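Local coordinates for uncharacterized protein (Enterococcus faecalis, PDB 3D3Y) that is of unknown function but is related to the M16 metallopeptidases and probably binds a metal ion, at residues A[6-14]-A[218-228]; A[278-289]-A[336-345]. All blocks are in the same frame, centred on the assembly; numbering follows the deposited sequence.

Interaction 1: residues A[6-14]-A[218-228]. With EDO (1,2-ethanediol), chain I.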
loop_
_atom_site.group_PDB
_atom_site.type_symbol
_atom_site.label_atom_id
_atom_site.label_comp_id
_atom_site.label_asym_id
_atom_site.label_seq_id
_atom_site.Cartn_x
_atom_site.Cartn_y
_atom_site.Cartn_z
ATOM N N VAL A 6 -18.672 -9.372 -14.121
ATOM C CA VAL A 6 -19.144 -9.071 -15.462
ATOM C C VAL A 6 -18.176 -8.136 -16.130
ATOM O O VAL A 6 -17.688 -7.153 -15.510
ATOM C CB VAL A 6 -20.488 -8.321 -15.494
ATOM C CG1 VAL A 6 -21.110 -8.498 -16.883
ATOM C CG2 VAL A 6 -21.423 -8.823 -14.436
ATOM N N GLN A 7 -17.893 -8.451 -17.385
ATOM C CA GLN A 7 -17.200 -7.547 -18.260
ATOM C C GLN A 7 -18.116 -6.408 -18.736
ATOM O O GLN A 7 -19.093 -6.654 -19.453
ATOM C CB GLN A 7 -16.695 -8.312 -19.456
ATOM C CG GLN A 7 -15.647 -7.598 -20.244
ATOM C CD GLN A 7 -14.965 -8.534 -21.217
ATOM O OE1 GLN A 7 -15.601 -9.429 -21.783
ATOM N NE2 GLN A 7 -13.663 -8.358 -21.395
ATOM N N LEU A 8 -17.781 -5.181 -18.351
ATOM C CA LEU A 8 -18.469 -3.980 -18.844
ATOM C C LEU A 8 -17.989 -3.732 -20.260
ATOM O O LEU A 8 -18.770 -3.898 -21.207
ATOM C CB LEU A 8 -18.207 -2.780 -17.927
ATOM C CG LEU A 8 -18.776 -2.963 -16.522
ATOM C CD1 LEU A 8 -18.474 -1.742 -15.648
ATOM C CD2 LEU A 8 -20.262 -3.298 -16.510
ATOM N N VAL A 9 -16.708 -3.385 -20.407
ATOM C CA VAL A 9 -15.967 -3.538 -21.679
ATOM C C VAL A 9 -14.646 -4.268 -21.409
ATOM O O VAL A 9 -14.230 -4.401 -20.249
ATOM C CB VAL A 9 -15.660 -2.167 -22.367
ATOM C CG1 VAL A 9 -16.955 -1.452 -22.772
ATOM C CG2 VAL A 9 -14.817 -1.259 -21.466
ATOM N N LYS A 10 -13.965 -4.717 -22.459
ATOM C CA LYS A 10 -12.591 -5.272 -22.310
ATOM C C LYS A 10 -11.719 -4.419 -21.383
ATOM O O LYS A 10 -11.608 -3.212 -21.594
ATOM C CB LYS A 10 -11.900 -5.378 -23.674
ATOM C CG LYS A 10 -10.695 -6.312 -23.708
ATOM C CD LYS A 10 -10.104 -6.473 -25.150
ATOM C CE LYS A 10 -9.386 -5.177 -25.620
ATOM N NZ LYS A 10 -8.427 -5.404 -26.761
ATOM N N GLY A 11 -11.107 -5.051 -20.372
ATOM C CA GLY A 11 -10.255 -4.359 -19.427
ATOM C C GLY A 11 -10.967 -3.691 -18.261
ATOM O O GLY A 11 -10.325 -3.185 -17.329
ATOM N N VAL A 12 -12.297 -3.669 -18.320
ATOM C CA VAL A 12 -13.133 -3.042 -17.291
ATOM C C VAL A 12 -14.178 -4.031 -16.779
ATOM O O VAL A 12 -15.142 -4.384 -17.479
ATOM C CB VAL A 12 -13.817 -1.730 -17.794
ATOM C CG1 VAL A 12 -14.635 -1.077 -16.648
ATOM C CG2 VAL A 12 -12.768 -0.731 -18.318
ATOM N N ASN A 13 -13.977 -4.461 -15.543
ATOM C CA ASN A 13 -14.801 -5.514 -14.964
ATOM C C ASN A 13 -15.485 -5.097 -13.698
ATOM O O ASN A 13 -14.944 -4.304 -12.918
ATOM C CB ASN A 13 -13.940 -6.752 -14.740
ATOM C CG ASN A 13 -13.473 -7.340 -16.042
ATOM O OD1 ASN A 13 -14.255 -7.971 -16.741
ATOM N ND2 ASN A 13 -12.216 -7.076 -16.414
ATOM N N LEU A 14 -16.697 -5.593 -13.514
ATOM C CA LEU A 14 -17.497 -5.290 -12.339
ATOM C C LEU A 14 -17.569 -6.540 -11.480
ATOM O O LEU A 14 -17.751 -7.664 -11.993
ATOM C CB LEU A 14 -18.908 -4.826 -12.745
ATOM C CG LEU A 14 -20.015 -4.672 -11.674
ATOM C CD1 LEU A 14 -19.678 -3.615 -10.598
ATOM C CD2 LEU A 14 -21.330 -4.328 -12.334
ATOM N N PHE A 218 -23.945 0.365 -14.000
ATOM C CA PHE A 218 -22.537 0.527 -14.326
ATOM C C PHE A 218 -22.251 0.569 -15.820
ATOM O O PHE A 218 -21.266 1.169 -16.259
ATOM C CB PHE A 218 -21.662 -0.481 -13.564
ATOM C CG PHE A 218 -21.311 -0.013 -12.199
ATOM C CD1 PHE A 218 -21.965 -0.524 -11.088
ATOM C CD2 PHE A 218 -20.365 0.994 -12.023
ATOM C CE1 PHE A 218 -21.644 -0.041 -9.797
ATOM C CE2 PHE A 218 -20.050 1.480 -10.757
ATOM C CZ PHE A 218 -20.679 0.961 -9.647
ATOM N N LYS A 219 -23.140 -0.024 -16.602
ATOM C CA LYS A 219 -23.003 0.041 -18.044
ATOM C C LYS A 219 -23.105 1.482 -18.551
ATOM O O LYS A 219 -22.663 1.757 -19.658
ATOM C CB LYS A 219 -24.013 -0.883 -18.747
ATOM C CG LYS A 219 -23.723 -2.401 -18.571
ATOM C CD LYS A 219 -22.791 -2.982 -19.636
ATOM C CE LYS A 219 -23.422 -2.919 -21.013
ATOM N NZ LYS A 219 -22.940 -4.002 -21.954
ATOM N N GLN A 220 -23.661 2.391 -17.740
ATOM C CA GLN A 220 -23.791 3.826 -18.057
ATOM C C GLN A 220 -22.453 4.553 -18.031
ATOM O O GLN A 220 -22.353 5.697 -18.460
ATOM C CB GLN A 220 -24.715 4.541 -17.051
ATOM C CG GLN A 220 -26.198 4.124 -17.073
ATOM C CD GLN A 220 -26.976 4.524 -15.810
ATOM O OE1 GLN A 220 -26.402 4.950 -14.792
ATOM N NE2 GLN A 220 -28.297 4.364 -15.870
ATOM N N LEU A 221 -21.432 3.926 -17.459
ATOM C CA LEU A 221 -20.110 4.587 -17.393
ATOM C C LEU A 221 -19.375 4.384 -18.723
ATOM O O LEU A 221 -19.045 3.251 -19.090
ATOM C CB LEU A 221 -19.305 4.072 -16.188
ATOM C CG LEU A 221 -19.570 4.772 -14.841
ATOM C CD1 LEU A 221 -21.047 4.927 -14.512
ATOM C CD2 LEU A 221 -18.805 4.074 -13.685
ATOM N N PRO A 222 -19.149 5.481 -19.486
ATOM C CA PRO A 222 -18.727 5.223 -20.870
ATOM C C PRO A 222 -17.234 4.890 -21.055
ATOM O O PRO A 222 -16.546 5.591 -21.799
ATOM C CB PRO A 222 -19.104 6.537 -21.597
ATOM C CG PRO A 222 -18.967 7.606 -20.520
ATOM C CD PRO A 222 -19.286 6.928 -19.194
ATOM N N PHE A 223 -16.766 3.808 -20.422
ATOM C CA PHE A 223 -15.379 3.326 -20.589
ATOM C C PHE A 223 -15.202 2.777 -21.968
ATOM O O PHE A 223 -16.051 2.038 -22.467
ATOM C CB PHE A 223 -15.037 2.202 -19.601
ATOM C CG PHE A 223 -14.883 2.673 -18.168
ATOM C CD1 PHE A 223 -13.764 3.384 -17.773
ATOM C CD2 PHE A 223 -15.866 2.403 -17.242
ATOM C CE1 PHE A 223 -13.630 3.825 -16.448
ATOM C CE2 PHE A 223 -15.765 2.834 -15.946
ATOM C CZ PHE A 223 -14.637 3.537 -15.528
ATOM N N THR A 224 -14.099 3.121 -22.598
ATOM C CA THR A 224 -13.760 2.456 -23.867
ATOM C C THR A 224 -12.967 1.179 -23.553
ATOM O O THR A 224 -12.387 1.072 -22.460
ATOM C CB THR A 224 -12.923 3.386 -24.734
ATOM O OG1 THR A 224 -11.831 3.888 -23.945
ATOM C CG2 THR A 224 -13.784 4.571 -25.205
ATOM N N PRO A 225 -12.925 0.210 -24.504
ATOM C CA PRO A 225 -12.191 -1.039 -24.299
ATOM C C PRO A 225 -10.717 -0.761 -24.130
ATOM O O PRO A 225 -10.196 0.210 -24.669
ATOM C CB PRO A 225 -12.424 -1.837 -25.625
ATOM C CG PRO A 225 -13.577 -1.199 -26.241
ATOM C CD PRO A 225 -13.579 0.245 -25.820
ATOM N N ARG A 226 -10.052 -1.572 -23.327
ATOM C CA ARG A 226 -8.590 -1.516 -23.266
ATOM C C ARG A 226 -8.073 -2.906 -22.960
ATOM O O ARG A 226 -8.860 -3.841 -22.826
ATOM C CB ARG A 226 -8.076 -0.434 -22.278
ATOM C CG ARG A 226 -8.153 -0.791 -20.790
ATOM C CD ARG A 226 -9.568 -0.707 -20.156
ATOM N NE ARG A 226 -10.358 0.457 -20.568
ATOM C CZ ARG A 226 -10.234 1.698 -20.094
ATOM N NH1 ARG A 226 -9.346 2.013 -19.152
ATOM N NH2 ARG A 226 -11.021 2.652 -20.579
ATOM N N GLU A 227 -6.757 -3.047 -22.888
ATOM C CA GLU A 227 -6.118 -4.335 -22.616
ATOM C C GLU A 227 -6.645 -4.943 -21.322
ATOM O O GLU A 227 -6.839 -4.241 -20.325
ATOM C CB GLU A 227 -4.600 -4.157 -22.526
ATOM C CG GLU A 227 -3.955 -3.699 -23.824
ATOM C CD GLU A 227 -3.869 -4.804 -24.870
ATOM O OE1 GLU A 227 -4.682 -5.764 -24.809
ATOM O OE2 GLU A 227 -2.991 -4.714 -25.767
ATOM N N GLU A 228 -6.868 -6.248 -21.348
ATOM C CA GLU A 228 -7.358 -6.966 -20.170
ATOM C C GLU A 228 -6.232 -7.340 -19.177
ATOM O O GLU A 228 -6.432 -7.300 -17.954
ATOM C CB GLU A 228 -8.135 -8.207 -20.617
ATOM C CG GLU A 228 -8.856 -8.935 -19.501
ATOM C CD GLU A 228 -10.163 -8.276 -19.069
ATOM O OE1 GLU A 228 -10.990 -7.887 -19.921
ATOM O OE2 GLU A 228 -10.376 -8.190 -17.856
HETATM C C1 EDO I . -11.901 5.529 -21.690
HETATM O O1 EDO I . -12.877 5.409 -20.669
HETATM C C2 EDO I . -11.876 6.961 -22.187
HETATM O O2 EDO I . -11.015 6.967 -23.322
#

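Interaction 2: residues A[278-289]-A[336-345]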
loop_
_atom_site.group_PDB
_atom_site.type_symbol
_atom_site.label_atom_id
_atom_site.label_comp_id
_atom_site.label_asym_id
_atom_site.label_seq_id
_atom_site.Cartn_x
_atom_site.Cartn_y
_atom_site.Cartn_z
ATOM N N PHE A 278 8.942 -15.876 11.098
ATOM C CA PHE A 278 10.350 -15.452 11.218
ATOM C C PHE A 278 10.427 -13.962 11.542
ATOM O O PHE A 278 11.169 -13.540 12.445
ATOM C CB PHE A 278 11.146 -15.724 9.941
ATOM C CG PHE A 278 12.434 -14.946 9.891
ATOM C CD1 PHE A 278 13.598 -15.445 10.509
ATOM C CD2 PHE A 278 12.481 -13.698 9.269
ATOM C CE1 PHE A 278 14.800 -14.702 10.496
ATOM C CE2 PHE A 278 13.668 -12.949 9.257
ATOM C CZ PHE A 278 14.839 -13.463 9.858
ATOM N N ASN A 279 9.634 -13.170 10.815
ATOM C CA ASN A 279 9.653 -11.725 10.980
ATOM C C ASN A 279 9.267 -11.324 12.381
ATOM O O ASN A 279 9.913 -10.443 12.981
ATOM C CB ASN A 279 8.761 -10.990 9.970
ATOM C CG ASN A 279 8.810 -9.481 10.183
ATOM O OD1 ASN A 279 7.790 -8.843 10.533
ATOM N ND2 ASN A 279 10.001 -8.915 10.024
ATOM N N GLY A 280 8.227 -11.971 12.913
ATOM C CA GLY A 280 7.789 -11.705 14.276
ATOM C C GLY A 280 8.862 -12.002 15.309
ATOM O O GLY A 280 9.009 -11.247 16.266
ATOM N N ILE A 281 9.623 -13.088 15.107
ATOM C CA ILE A 281 10.635 -13.513 16.088
ATOM C C ILE A 281 11.875 -12.628 15.995
ATOM O O ILE A 281 12.560 -12.389 16.996
ATOM C CB ILE A 281 11.020 -14.991 15.836
ATOM C CG1 ILE A 281 9.882 -15.930 16.258
ATOM C CG2 ILE A 281 12.317 -15.386 16.550
ATOM C CD1 ILE A 281 10.013 -17.343 15.584
ATOM N N PHE A 282 12.186 -12.194 14.775
ATOM C CA PHE A 282 13.412 -11.419 14.491
ATOM C C PHE A 282 13.283 -9.978 15.029
ATOM O O PHE A 282 14.041 -9.569 15.917
ATOM C CB PHE A 282 13.743 -11.496 12.980
ATOM C CG PHE A 282 15.027 -10.803 12.570
ATOM C CD1 PHE A 282 16.208 -10.909 13.336
ATOM C CD2 PHE A 282 15.072 -10.084 11.378
ATOM C CE1 PHE A 282 17.416 -10.270 12.930
ATOM C CE2 PHE A 282 16.242 -9.441 10.960
ATOM C CZ PHE A 282 17.440 -9.553 11.719
ATOM N N GLY A 283 12.289 -9.236 14.562
ATOM C CA GLY A 283 12.130 -7.842 14.967
ATOM C C GLY A 283 10.706 -7.324 14.876
ATOM O O GLY A 283 10.487 -6.139 15.007
ATOM N N GLY A 284 9.724 -8.199 14.659
ATOM C CA GLY A 284 8.370 -7.732 14.325
ATOM C C GLY A 284 7.541 -7.252 15.506
ATOM O O GLY A 284 6.676 -6.359 15.367
ATOM N N PHE A 285 7.804 -7.850 16.662
ATOM C CA PHE A 285 7.005 -7.674 17.861
ATOM C C PHE A 285 7.908 -7.337 19.055
ATOM O O PHE A 285 9.115 -7.540 18.976
ATOM C CB PHE A 285 6.269 -8.987 18.152
ATOM C CG PHE A 285 5.188 -9.330 17.162
ATOM C CD1 PHE A 285 4.111 -8.470 16.943
ATOM C CD2 PHE A 285 5.192 -10.564 16.508
ATOM C CE1 PHE A 285 3.073 -8.814 16.060
ATOM C CE2 PHE A 285 4.165 -10.902 15.616
ATOM C CZ PHE A 285 3.111 -10.018 15.377
ATOM N N PRO A 286 7.328 -6.830 20.168
ATOM C CA PRO A 286 8.141 -6.436 21.322
ATOM C C PRO A 286 8.938 -7.562 21.981
ATOM O O PRO A 286 9.920 -7.277 22.683
ATOM C CB PRO A 286 7.114 -5.835 22.321
ATOM C CG PRO A 286 5.924 -5.466 21.491
ATOM C CD PRO A 286 5.894 -6.530 20.381
ATOM N N HIS A 287 8.548 -8.814 21.727
ATOM C CA HIS A 287 9.226 -9.965 22.291
ATOM C C HIS A 287 10.318 -10.482 21.327
ATOM O O HIS A 287 10.960 -11.505 21.583
ATOM C CB HIS A 287 8.211 -11.077 22.615
ATOM C CG HIS A 287 7.473 -11.590 21.409
ATOM N ND1 HIS A 287 6.212 -11.151 21.062
ATOM C CD2 HIS A 287 7.828 -12.488 20.461
ATOM C CE1 HIS A 287 5.813 -11.780 19.967
ATOM N NE2 HIS A 287 6.780 -12.587 19.576
ATOM N N SER A 288 10.553 -9.740 20.245
ATOM C CA SER A 288 11.453 -10.183 19.189
ATOM C C SER A 288 12.903 -10.178 19.635
ATOM O O SER A 288 13.254 -9.486 20.592
ATOM C CB SER A 288 11.323 -9.298 17.953
ATOM O OG SER A 288 11.863 -8.006 18.195
ATOM N N LYS A 289 13.761 -10.905 18.914
ATOM C CA LYS A 289 15.186 -10.898 19.276
ATOM C C LYS A 289 15.853 -9.530 19.226
ATOM O O LYS A 289 16.675 -9.204 20.098
ATOM C CB LYS A 289 15.977 -11.943 18.455
ATOM C CG LYS A 289 15.508 -13.369 18.770
ATOM C CD LYS A 289 16.388 -14.439 18.134
ATOM C CE LYS A 289 15.884 -15.845 18.533
ATOM N NZ LYS A 289 16.225 -16.153 19.937
ATOM N N GLU A 336 21.867 -11.881 16.195
ATOM C CA GLU A 336 20.501 -12.372 16.344
ATOM C C GLU A 336 20.025 -13.129 15.116
ATOM O O GLU A 336 19.338 -14.124 15.243
ATOM C CB GLU A 336 19.527 -11.247 16.711
ATOM C CG GLU A 336 19.809 -10.637 18.118
ATOM C CD GLU A 336 19.979 -11.703 19.199
ATOM O OE1 GLU A 336 19.305 -12.756 19.139
ATOM O OE2 GLU A 336 20.787 -11.507 20.121
ATOM N N LEU A 337 20.403 -12.674 13.926
ATOM C CA LEU A 337 20.040 -13.414 12.724
ATOM C C LEU A 337 20.687 -14.809 12.694
ATOM O O LEU A 337 20.036 -15.813 12.380
ATOM C CB LEU A 337 20.359 -12.597 11.463
ATOM C CG LEU A 337 20.113 -13.271 10.103
ATOM C CD1 LEU A 337 18.629 -13.784 10.015
ATOM C CD2 LEU A 337 20.415 -12.237 8.983
ATOM N N GLU A 338 21.966 -14.878 13.037
ATOM C CA GLU A 338 22.637 -16.151 13.146
ATOM C C GLU A 338 21.966 -17.073 14.175
ATOM O O GLU A 338 21.843 -18.288 13.947
ATOM C CB GLU A 338 24.107 -15.941 13.480
ATOM C CG GLU A 338 24.890 -15.364 12.277
ATOM C CD GLU A 338 24.680 -16.201 10.983
ATOM O OE1 GLU A 338 24.825 -17.450 11.044
ATOM O OE2 GLU A 338 24.354 -15.593 9.923
ATOM N N ASN A 339 21.523 -16.495 15.291
ATOM C CA ASN A 339 20.849 -17.279 16.306
ATOM C C ASN A 339 19.591 -17.932 15.776
ATOM O O ASN A 339 19.328 -19.098 16.072
ATOM C CB ASN A 339 20.527 -16.426 17.534
ATOM C CG ASN A 339 21.752 -16.178 18.390
ATOM O OD1 ASN A 339 22.762 -16.894 18.274
ATOM N ND2 ASN A 339 21.662 -15.192 19.290
ATOM N N ILE A 340 18.801 -17.178 15.011
ATOM C CA ILE A 340 17.630 -17.770 14.348
ATOM C C ILE A 340 18.093 -18.840 13.346
ATOM O O ILE A 340 17.551 -19.936 13.323
ATOM C CB ILE A 340 16.761 -16.704 13.645
ATOM C CG1 ILE A 340 16.217 -15.683 14.703
ATOM C CG2 ILE A 340 15.646 -17.386 12.841
ATOM C CD1 ILE A 340 15.562 -14.428 14.069
ATOM N N ARG A 341 19.083 -18.529 12.504
ATOM C CA ARG A 341 19.597 -19.560 11.574
ATOM C C ARG A 341 19.960 -20.858 12.315
ATOM O O ARG A 341 19.690 -21.974 11.825
ATOM C CB ARG A 341 20.807 -19.046 10.781
ATOM C CG ARG A 341 20.420 -17.979 9.784
ATOM C CD ARG A 341 21.623 -17.275 9.089
ATOM N NE ARG A 341 21.128 -16.602 7.894
ATOM C CZ ARG A 341 21.794 -15.703 7.174
ATOM N NH1 ARG A 341 23.006 -15.280 7.552
ATOM N NH2 ARG A 341 21.222 -15.210 6.076
ATOM N N LEU A 342 20.561 -20.709 13.494
ATOM C CA LEU A 342 20.985 -21.868 14.316
ATOM C C LEU A 342 19.821 -22.570 15.020
ATOM O O LEU A 342 19.997 -23.646 15.573
ATOM C CB LEU A 342 22.045 -21.445 15.348
ATOM C CG LEU A 342 23.425 -21.061 14.772
ATOM C CD1 LEU A 342 24.228 -20.206 15.780
ATOM C CD2 LEU A 342 24.215 -22.314 14.386
ATOM N N GLY A 343 18.635 -21.961 14.979
ATOM C CA GLY A 343 17.458 -22.572 15.615
ATOM C C GLY A 343 17.448 -22.315 17.101
ATOM O O GLY A 343 16.790 -23.030 17.864
ATOM N N LYS A 344 18.155 -21.261 17.519
ATOM C CA LYS A 344 18.211 -20.884 18.920
ATOM C C LYS A 344 16.953 -20.062 19.238
ATOM O O LYS A 344 17.010 -18.827 19.409
ATOM C CB LYS A 344 19.502 -20.128 19.236
ATOM C CG LYS A 344 20.763 -21.038 19.219
ATOM C CD LYS A 344 22.084 -20.258 19.151
ATOM C CE LYS A 344 22.418 -19.593 20.500
ATOM N NZ LYS A 344 23.511 -18.593 20.327
ATOM N N ILE A 345 15.815 -20.767 19.290
ATOM C CA ILE A 345 14.483 -20.129 19.362
ATOM C C ILE A 345 13.662 -20.782 20.465
ATOM O O ILE A 345 13.447 -21.995 20.461
ATOM C CB ILE A 345 13.724 -20.244 18.007
ATOM C CG1 ILE A 345 14.554 -19.627 16.882
ATOM C CG2 ILE A 345 12.383 -19.537 18.067
ATOM C CD1 ILE A 345 14.044 -19.935 15.480
HETATM O O HOH W 1 18.443 -14.655 20.832
#

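Interaction 1: residues A[6-14]-A[218-228]
V12 packs between an aromatic ring and a guanidinium group: its CG1 lies over one face of the F223 ring, 4.2 Å from the centroid in a CH-pi contact, while CG2 sits over a face of the R226 guanidinium, 3.5 Å from NE. R226 is turned for this by a chain bent at chi2 and chi3, which folds its head back so that NE and NH2 both grip T224 O side-on, within the guanidinium plane. NH2 also reaches L196 O and NH1 reaches D199 O, so a buried charge is held by backbone carbonyls. Beside this tight part, L14 CD1 meets F218 CD1 at 3.9 Å, the two side chains crossing at about a right angle, and L8 CD1 packs against F218 CB.

Short polar bonds belong to the firm contact as well. The backbone of R226 donates a nearly straight bond to K10 O (N to O 2.8 Å). The E228 carboxylate then reaches back over the turn: OE1 is met from above its plane by G11 N at 2.9 Å, and OE2 takes N13 ND2 on its syn lone pair at 2.6 Å. The exposed ends are looser. Q7 NE2 adds a weak bond to E228 OE1, K10 NZ stays 4.2 Å from E227 OE1, too far for a salt bridge, and a bound 1,2-ethanediol lies by T224. G11, at positive phi, completes the type II turn from V9 to V12. Segment 6-14 is a beta hairpin with a classic bulge at L8 and V9, at the edge of a mixed six-stranded sheet, and the loop leaving helix 211-219 wraps it.

Interaction 2: residues A[278-289]-A[336-345]
I340 enters as a knob between F278, I281, F282 and K289, and its branches divide the work. CG2, anti to the backbone N, abuts the edge of the F278 ring, in its plane, at 3.7 Å from CD1. The longer arm, with CG1 beside the backbone N (chi1 -61°), carries CD1 to within 3.6 Å of F282 CB, whereas CG1 itself faces K289. Both phenylalanine side chains cross I340 at about a right angle, and F282 CB in turn covers one face of the F278 ring near its rim. L337 extends the apolar strip: its CD1 comes up at the edge of F278, 3.8 Å from CZ, and its CB lies near F282 CE1, the two side chains crossing at a slant. At the other end I281 CD1 meets I345 CG2, 4.1 Å away, their side chains again roughly perpendicular.

K289 lies with its aliphatic chain along CG1 of I340 and bends only at chi4 (-74°), which turns the ammonium group onto K344 O, nearly along the C=O axis, at 2.8 Å. The methylenes meanwhile run past E336, and E336 OE1 is 3.5 Å from K289 CB; a water accepting from K289 NZ and donating to E336 OE1 joins the two charged ends, which are 4.7 Å apart. A salt bridge to E349 gives NZ another partner, and together these would probably stabilise the charge of a lysine that is itself buried. K344 O is presented just beyond the Schellman motif at G343 that closes helix 326-341. With segment axes 10.5 Å apart at 150°, this is a nearly antiparallel helix pair with a single knob, I340, in a hole completed by K289 at the start of the next helix, backed by strand 314-321 and helix 400-409 in an alpha+beta domain, consistent with the M16 peptidase fold.

The two interactions lie on opposite sides of the chain's centre, about 48 Å apart between their centres, and share no secondary-structure element. Interaction 1 joins a hairpin at the edge of the six-stranded sheet to the end of helix 211-219 and the loop after it, and is partly open to solvent; interaction 2 pairs two helices that pack beside the five-stranded sheet and is largely buried. Their chemistry follows suit: carboxylate and backbone bonds dominate the solvent side of 6-14 with 218-228, whereas closely packed aliphatic and aromatic side chains carry 278-289 with 336-345. Each nevertheless buries a cation, under a sheet-edge hairpin in the first and between helices in the second.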